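PDB 4Z0C: toll-like receptor 13 from Mus musculus, which recognises bacterial 23S rRNA as an innate immune receptor and signals through MYD88 and TRAF6 to activate NF-kappa-B. Local coordinates for residues 605-616 with 628-639. Residues are numbered along the deposited sequence; the frame is centred on the assembly and turned at random.
Sequences LKILRLENNNLE and SLQVFSLRFNNL. With nucleotides of chain C.
Successive leucine-rich repeats, LRR 24 and LRR 25 of the ectodomain, meet here through the parallel strands 607-609 and 631-633, bonded from Val631 N on Lys606 O to Leu610 N on Ser633 O. On the face that carries Leu608 and Phe632, turned into the solenoid core, Leu608 CD2 packs 3.6 Å from Phe632 CE1.

Beyond the strands Asn637 takes over. Its ND2 donates to Leu610 O (3.2 Å) and to Leu634 O, both near the amide plane, while OD1 receives Leu615 N at 2.8 Å in a nearly straight bond (169°). Neighbouring rungs are Asn613 ND2 on Ile582 O and, weakly, on Leu610 O, and Asn661 ND2 on Leu634 O.

RNA of chain C meets Arg609, on the strand face of Ser633, and Glu611, Arg635 and Phe636 just after the strands. Glu611 OE2 accepts Ser633 OG (2.8 Å) from above the carboxylate plane, and OE1 takes both N1 and N2 of G8, each at 2.8 Å; Ser633, in the second shell, probably steadies the carboxylate. Arg635 NH2 reaches G8 OP2 at 2.6 Å. Extended at chi2 (171°) and chi3 (173°), Arg609 brings NH2 2.6 Å from A6 OP2 and also pairs with Glu10. Phe636 has Arg635 CG over one face and G8 O2' over the opposite one, both offset toward the rim. A parallel strand stack followed by an asparagine ladder is the hallmark of the leucine-rich-repeat solenoid; here its concave side and adjoining loop residues bind single-stranded RNA.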
loop_
_atom_site.group_PDB
_atom_site.type_symbol
_atom_site.label_atom_id
_atom_site.label_comp_id
_atom_site.label_asym_id
_atom_site.label_seq_id
_atom_site.Cartn_x
_atom_site.Cartn_y
_atom_site.Cartn_z
ATOM N N LEU A 605 -24.307 -19.644 -8.602
ATOM C CA LEU A 605 -23.448 -19.298 -7.478
ATOM C C LEU A 605 -23.478 -20.382 -6.391
ATOM O O LEU A 605 -24.543 -20.770 -5.922
ATOM C CB LEU A 605 -23.820 -17.931 -6.893
ATOM C CG LEU A 605 -22.785 -17.295 -5.940
ATOM C CD1 LEU A 605 -21.533 -16.860 -6.667
ATOM C CD2 LEU A 605 -23.366 -16.126 -5.161
ATOM N N LYS A 606 -22.303 -20.871 -5.992
ATOM C CA LYS A 606 -22.232 -21.866 -4.927
ATOM C C LYS A 606 -21.760 -21.261 -3.615
ATOM O O LYS A 606 -22.065 -21.786 -2.539
ATOM C CB LYS A 606 -21.302 -23.002 -5.307
ATOM C CG LYS A 606 -21.768 -23.871 -6.453
ATOM C CD LYS A 606 -20.592 -24.733 -6.936
ATOM C CE LYS A 606 -21.046 -25.963 -7.712
ATOM N NZ LYS A 606 -21.270 -27.121 -6.812
ATOM N N ILE A 607 -20.975 -20.185 -3.714
ATOM C CA ILE A 607 -20.362 -19.555 -2.543
ATOM C C ILE A 607 -20.550 -18.026 -2.540
ATOM O O ILE A 607 -20.332 -17.366 -3.548
ATOM C CB ILE A 607 -18.855 -19.861 -2.471
ATOM C CG1 ILE A 607 -18.599 -21.377 -2.498
ATOM C CG2 ILE A 607 -18.261 -19.210 -1.231
ATOM C CD1 ILE A 607 -17.192 -21.762 -2.954
ATOM N N LEU A 608 -20.990 -17.476 -1.412
ATOM C CA LEU A 608 -21.194 -16.044 -1.280
ATOM C C LEU A 608 -20.721 -15.618 0.096
ATOM O O LEU A 608 -21.265 -16.061 1.114
ATOM C CB LEU A 608 -22.672 -15.659 -1.486
ATOM C CG LEU A 608 -22.995 -14.186 -1.184
ATOM C CD1 LEU A 608 -22.225 -13.238 -2.086
ATOM C CD2 LEU A 608 -24.480 -13.909 -1.260
ATOM N N ARG A 609 -19.684 -14.783 0.109
ATOM C CA ARG A 609 -19.122 -14.231 1.338
ATOM C C ARG A 609 -19.230 -12.710 1.373
ATOM O O ARG A 609 -18.741 -12.003 0.486
ATOM C CB ARG A 609 -17.669 -14.690 1.526
ATOM C CG ARG A 609 -17.558 -16.179 1.849
ATOM C CD ARG A 609 -16.120 -16.664 1.808
ATOM N NE ARG A 609 -16.000 -18.043 2.270
ATOM C CZ ARG A 609 -14.923 -18.799 2.093
ATOM N NH1 ARG A 609 -13.859 -18.308 1.463
ATOM N NH2 ARG A 609 -14.903 -20.048 2.556
ATOM N N LEU A 610 -19.910 -12.230 2.400
ATOM C CA LEU A 610 -20.238 -10.826 2.562
ATOM C C LEU A 610 -19.864 -10.473 3.984
ATOM O O LEU A 610 -20.620 -9.805 4.677
ATOM C CB LEU A 610 -21.734 -10.629 2.339
ATOM C CG LEU A 610 -22.253 -9.931 1.073
ATOM C CD1 LEU A 610 -21.421 -10.236 -0.156
ATOM C CD2 LEU A 610 -23.724 -10.236 0.816
ATOM N N GLU A 611 -18.705 -10.970 4.414
ATOM C CA GLU A 611 -18.264 -10.905 5.817
ATOM C C GLU A 611 -17.608 -9.587 6.205
ATOM O O GLU A 611 -17.085 -8.872 5.358
ATOM C CB GLU A 611 -17.270 -12.053 6.122
ATOM C CG GLU A 611 -17.579 -13.373 5.399
ATOM C CD GLU A 611 -16.578 -14.514 5.681
ATOM O OE1 GLU A 611 -15.504 -14.289 6.295
ATOM O OE2 GLU A 611 -16.852 -15.643 5.225
ATOM N N ASN A 612 -17.610 -9.288 7.497
ATOM C CA ASN A 612 -16.899 -8.128 8.016
ATOM C C ASN A 612 -17.271 -6.851 7.271
ATOM O O ASN A 612 -16.413 -6.053 6.902
ATOM C CB ASN A 612 -15.393 -8.344 7.962
ATOM C CG ASN A 612 -14.717 -8.017 9.280
ATOM O OD1 ASN A 612 -14.607 -6.855 9.674
ATOM N ND2 ASN A 612 -14.259 -9.055 9.977
ATOM N N ASN A 613 -18.564 -6.679 7.022
ATOM C CA ASN A 613 -19.031 -5.486 6.346
ATOM C C ASN A 613 -19.866 -4.649 7.285
ATOM O O ASN A 613 -20.414 -3.631 6.870
ATOM C CB ASN A 613 -19.845 -5.851 5.125
ATOM C CG ASN A 613 -18.986 -6.178 3.949
ATOM O OD1 ASN A 613 -18.074 -5.435 3.628
ATOM N ND2 ASN A 613 -19.251 -7.309 3.309
ATOM N N ASN A 614 -19.965 -5.078 8.544
ATOM C CA ASN A 614 -20.805 -4.381 9.517
ATOM C C ASN A 614 -22.228 -4.084 9.044
ATOM O O ASN A 614 -22.790 -3.045 9.377
ATOM C CB ASN A 614 -20.118 -3.099 9.991
ATOM C CG ASN A 614 -19.265 -3.307 11.230
ATOM O OD1 ASN A 614 -19.300 -2.495 12.151
ATOM N ND2 ASN A 614 -18.523 -4.408 11.276
ATOM N N LEU A 615 -22.795 -4.995 8.259
ATOM C CA LEU A 615 -24.184 -4.893 7.797
ATOM C C LEU A 615 -25.154 -4.828 8.978
ATOM O O LEU A 615 -25.009 -5.577 9.943
ATOM C CB LEU A 615 -24.534 -6.111 6.944
ATOM C CG LEU A 615 -24.451 -6.101 5.412
ATOM C CD1 LEU A 615 -23.567 -5.000 4.862
ATOM C CD2 LEU A 615 -24.015 -7.491 4.890
ATOM N N GLU A 616 -26.159 -3.958 8.888
ATOM C CA GLU A 616 -27.122 -3.796 9.977
ATOM C C GLU A 616 -28.457 -4.519 9.696
ATOM O O GLU A 616 -29.166 -4.926 10.619
ATOM C CB GLU A 616 -27.334 -2.303 10.268
ATOM C CG GLU A 616 -27.189 -1.958 11.741
ATOM C CD GLU A 616 -25.822 -1.368 12.063
ATOM O OE1 GLU A 616 -25.061 -1.128 11.108
ATOM O OE2 GLU A 616 -25.494 -1.174 13.259
ATOM N N SER A 628 -28.512 -22.344 -6.328
ATOM C CA SER A 628 -27.383 -23.225 -6.101
ATOM C C SER A 628 -26.529 -22.819 -4.914
ATOM O O SER A 628 -25.496 -23.432 -4.672
ATOM C CB SER A 628 -26.508 -23.275 -7.350
ATOM O OG SER A 628 -27.309 -23.385 -8.507
ATOM N N LEU A 629 -26.944 -21.798 -4.169
ATOM C CA LEU A 629 -26.114 -21.333 -3.059
ATOM C C LEU A 629 -25.962 -22.387 -1.958
ATOM O O LEU A 629 -26.956 -22.814 -1.364
ATOM C CB LEU A 629 -26.656 -20.024 -2.483
ATOM C CG LEU A 629 -25.652 -19.253 -1.620
ATOM C CD1 LEU A 629 -24.443 -18.826 -2.476
ATOM C CD2 LEU A 629 -26.296 -18.048 -0.960
ATOM N N GLN A 630 -24.716 -22.796 -1.688
ATOM C CA GLN A 630 -24.413 -23.795 -0.651
ATOM C C GLN A 630 -23.746 -23.175 0.566
ATOM O O GLN A 630 -23.987 -23.592 1.702
ATOM C CB GLN A 630 -23.493 -24.891 -1.186
ATOM C CG GLN A 630 -23.981 -25.598 -2.441
ATOM C CD GLN A 630 -23.042 -26.717 -2.882
ATOM O OE1 GLN A 630 -21.880 -26.478 -3.256
ATOM N NE2 GLN A 630 -23.532 -27.954 -2.805
ATOM N N VAL A 631 -22.867 -22.206 0.313
ATOM C CA VAL A 631 -22.162 -21.518 1.384
ATOM C C VAL A 631 -22.515 -20.038 1.344
ATOM O O VAL A 631 -22.356 -19.383 0.327
ATOM C CB VAL A 631 -20.644 -21.732 1.285
ATOM C CG1 VAL A 631 -19.942 -21.015 2.413
ATOM C CG2 VAL A 631 -20.344 -23.222 1.341
ATOM N N PHE A 632 -23.048 -19.547 2.454
ATOM C CA PHE A 632 -23.493 -18.179 2.590
ATOM C C PHE A 632 -22.891 -17.687 3.889
ATOM O O PHE A 632 -23.236 -18.192 4.960
ATOM C CB PHE A 632 -25.029 -18.117 2.667
ATOM C CG PHE A 632 -25.599 -16.710 2.589
ATOM C CD1 PHE A 632 -24.769 -15.607 2.341
ATOM C CD2 PHE A 632 -26.959 -16.488 2.780
ATOM C CE1 PHE A 632 -25.280 -14.311 2.271
ATOM C CE2 PHE A 632 -27.491 -15.194 2.713
ATOM C CZ PHE A 632 -26.649 -14.102 2.455
ATOM N N SER A 633 -21.987 -16.714 3.811
ATOM C CA SER A 633 -21.396 -16.218 5.041
ATOM C C SER A 633 -21.636 -14.748 5.306
ATOM O O SER A 633 -21.353 -13.894 4.475
ATOM C CB SER A 633 -19.905 -16.507 5.108
ATOM O OG SER A 633 -19.405 -16.068 6.360
ATOM N N LEU A 634 -22.151 -14.475 6.493
ATOM C CA LEU A 634 -22.440 -13.124 6.937
ATOM C C LEU A 634 -21.696 -12.931 8.256
ATOM O O LEU A 634 -22.104 -12.162 9.125
ATOM C CB LEU A 634 -23.958 -12.950 7.105
ATOM C CG LEU A 634 -24.768 -12.988 5.802
ATOM C CD1 LEU A 634 -26.232 -13.268 6.074
ATOM C CD2 LEU A 634 -24.644 -11.677 5.047
ATOM N N ARG A 635 -20.619 -13.691 8.410
ATOM C CA ARG A 635 -19.750 -13.619 9.583
ATOM C C ARG A 635 -19.270 -12.181 9.825
ATOM O O ARG A 635 -18.897 -11.490 8.886
ATOM C CB ARG A 635 -18.553 -14.518 9.339
ATOM C CG ARG A 635 -17.619 -14.709 10.499
ATOM C CD ARG A 635 -17.525 -16.177 10.753
ATOM N NE ARG A 635 -16.154 -16.639 10.736
ATOM C CZ ARG A 635 -15.811 -17.919 10.808
ATOM N NH1 ARG A 635 -16.748 -18.855 10.907
ATOM N NH2 ARG A 635 -14.535 -18.260 10.775
ATOM N N PHE A 636 -19.278 -11.753 11.085
ATOM C CA PHE A 636 -18.783 -10.436 11.501
ATOM C C PHE A 636 -19.537 -9.253 10.876
ATOM O O PHE A 636 -18.944 -8.380 10.242
ATOM C CB PHE A 636 -17.262 -10.319 11.258
ATOM C CG PHE A 636 -16.447 -11.314 12.043
ATOM C CD1 PHE A 636 -16.695 -11.525 13.391
ATOM C CD2 PHE A 636 -15.432 -12.040 11.429
ATOM C CE1 PHE A 636 -15.949 -12.435 14.117
ATOM C CE2 PHE A 636 -14.689 -12.970 12.147
ATOM C CZ PHE A 636 -14.938 -13.158 13.496
ATOM N N ASN A 637 -20.848 -9.233 11.057
ATOM C CA ASN A 637 -21.639 -8.063 10.726
ATOM C C ASN A 637 -22.411 -7.628 11.958
ATOM O O ASN A 637 -22.104 -8.080 13.064
ATOM C CB ASN A 637 -22.575 -8.340 9.561
ATOM C CG ASN A 637 -21.844 -8.410 8.241
ATOM O OD1 ASN A 637 -21.471 -7.382 7.655
ATOM N ND2 ASN A 637 -21.621 -9.631 7.761
ATOM N N ASN A 638 -23.385 -6.743 11.769
ATOM C CA ASN A 638 -24.221 -6.253 12.864
ATOM C C ASN A 638 -25.680 -6.639 12.711
ATOM O O ASN A 638 -26.565 -5.884 13.104
ATOM C CB ASN A 638 -24.080 -4.738 13.018
ATOM C CG ASN A 638 -22.712 -4.345 13.576
ATOM O OD1 ASN A 638 -22.038 -5.166 14.210
ATOM N ND2 ASN A 638 -22.292 -3.098 13.335
ATOM N N LEU A 639 -25.921 -7.816 12.132
ATOM C CA LEU A 639 -27.276 -8.324 11.935
ATOM C C LEU A 639 -27.920 -8.604 13.283
ATOM O O LEU A 639 -27.303 -9.235 14.143
ATOM C CB LEU A 639 -27.244 -9.587 11.086
ATOM C CG LEU A 639 -27.464 -9.524 9.572
ATOM C CD1 LEU A 639 -27.326 -8.144 8.991
ATOM C CD2 LEU A 639 -26.504 -10.470 8.891
ATOM P P G C 8 -11.880 -15.955 11.924
ATOM O OP1 G C 8 -11.893 -16.479 13.317
ATOM O OP2 G C 8 -13.033 -16.108 11.000
ATOM O "O5'" G C 8 -11.596 -14.399 12.105
ATOM C "C5'" G C 8 -10.385 -13.978 12.722
ATOM C "C4'" G C 8 -10.237 -12.479 12.731
ATOM O "O4'" G C 8 -10.021 -11.992 11.378
ATOM C "C3'" G C 8 -11.439 -11.714 13.285
ATOM O "O3'" G C 8 -11.015 -10.772 14.258
ATOM C "C2'" G C 8 -11.997 -10.977 12.073
ATOM O "O2'" G C 8 -12.563 -9.719 12.362
ATOM C "C1'" G C 8 -10.774 -10.825 11.188
ATOM N N9 G C 8 -11.136 -10.652 9.782
ATOM C C8 G C 8 -10.788 -9.571 9.011
ATOM N N7 G C 8 -11.314 -9.631 7.818
ATOM C C5 G C 8 -12.080 -10.794 7.811
ATOM C C6 G C 8 -12.880 -11.374 6.785
ATOM O O6 G C 8 -13.084 -10.968 5.633
ATOM N N1 G C 8 -13.480 -12.557 7.195
ATOM C C2 G C 8 -13.336 -13.107 8.439
ATOM N N2 G C 8 -14.006 -14.252 8.654
ATOM N N3 G C 8 -12.594 -12.572 9.404
ATOM C C4 G C 8 -11.998 -11.425 9.030
ATOM P P A C 7 -11.640 -20.289 9.060
ATOM O OP1 A C 7 -11.427 -20.371 10.524
ATOM O OP2 A C 7 -13.002 -20.146 8.499
ATOM O "O5'" A C 7 -10.766 -19.074 8.515
ATOM C "C5'" A C 7 -9.518 -18.745 9.106
ATOM C "C4'" A C 7 -9.326 -17.252 9.175
ATOM O "O4'" A C 7 -9.138 -16.700 7.841
ATOM C "C3'" A C 7 -10.498 -16.463 9.734
ATOM O "O3'" A C 7 -10.574 -16.508 11.153
ATOM C "C2'" A C 7 -10.258 -15.063 9.161
ATOM O "O2'" A C 7 -9.254 -14.384 9.897
ATOM C "C1'" A C 7 -9.693 -15.393 7.778
ATOM N N9 A C 7 -10.743 -15.373 6.743
ATOM C C8 A C 7 -11.726 -16.323 6.575
ATOM N N7 A C 7 -12.527 -16.074 5.578
ATOM C C5 A C 7 -12.059 -14.870 5.061
ATOM C C6 A C 7 -12.510 -14.067 3.988
ATOM N N6 A C 7 -13.563 -14.412 3.242
ATOM N N1 A C 7 -11.832 -12.912 3.712
ATOM C C2 A C 7 -10.773 -12.598 4.479
ATOM N N3 A C 7 -10.267 -13.273 5.517
ATOM C C4 A C 7 -10.956 -14.418 5.765
ATOM P P A C 6 -11.387 -21.422 2.825
ATOM O OP1 A C 6 -10.199 -21.935 2.094
ATOM O OP2 A C 6 -12.638 -21.308 2.051
ATOM O "O5'" A C 6 -11.586 -22.316 4.124
ATOM C "C5'" A C 6 -12.599 -22.026 5.093
ATOM C "C4'" A C 6 -12.147 -22.389 6.491
ATOM O "O4'" A C 6 -11.829 -23.813 6.543
ATOM C "C3'" A C 6 -10.894 -21.673 6.969
ATOM O "O3'" A C 6 -10.955 -21.569 8.388
ATOM C "C2'" A C 6 -9.781 -22.649 6.579
ATOM O "O2'" A C 6 -8.589 -22.504 7.316
ATOM C "C1'" A C 6 -10.447 -23.995 6.855
ATOM N N9 A C 6 -9.984 -25.099 6.011
ATOM C C8 A C 6 -9.555 -25.058 4.701
ATOM N N7 A C 6 -9.273 -26.252 4.202
ATOM C C5 A C 6 -9.559 -27.136 5.235
ATOM C C6 A C 6 -9.488 -28.542 5.339
ATOM N N6 A C 6 -9.087 -29.335 4.349
ATOM N N1 A C 6 -9.852 -29.114 6.510
ATOM C C2 A C 6 -10.268 -28.313 7.502
ATOM N N3 A C 6 -10.376 -26.985 7.532
ATOM C C4 A C 6 -10.007 -26.444 6.353
#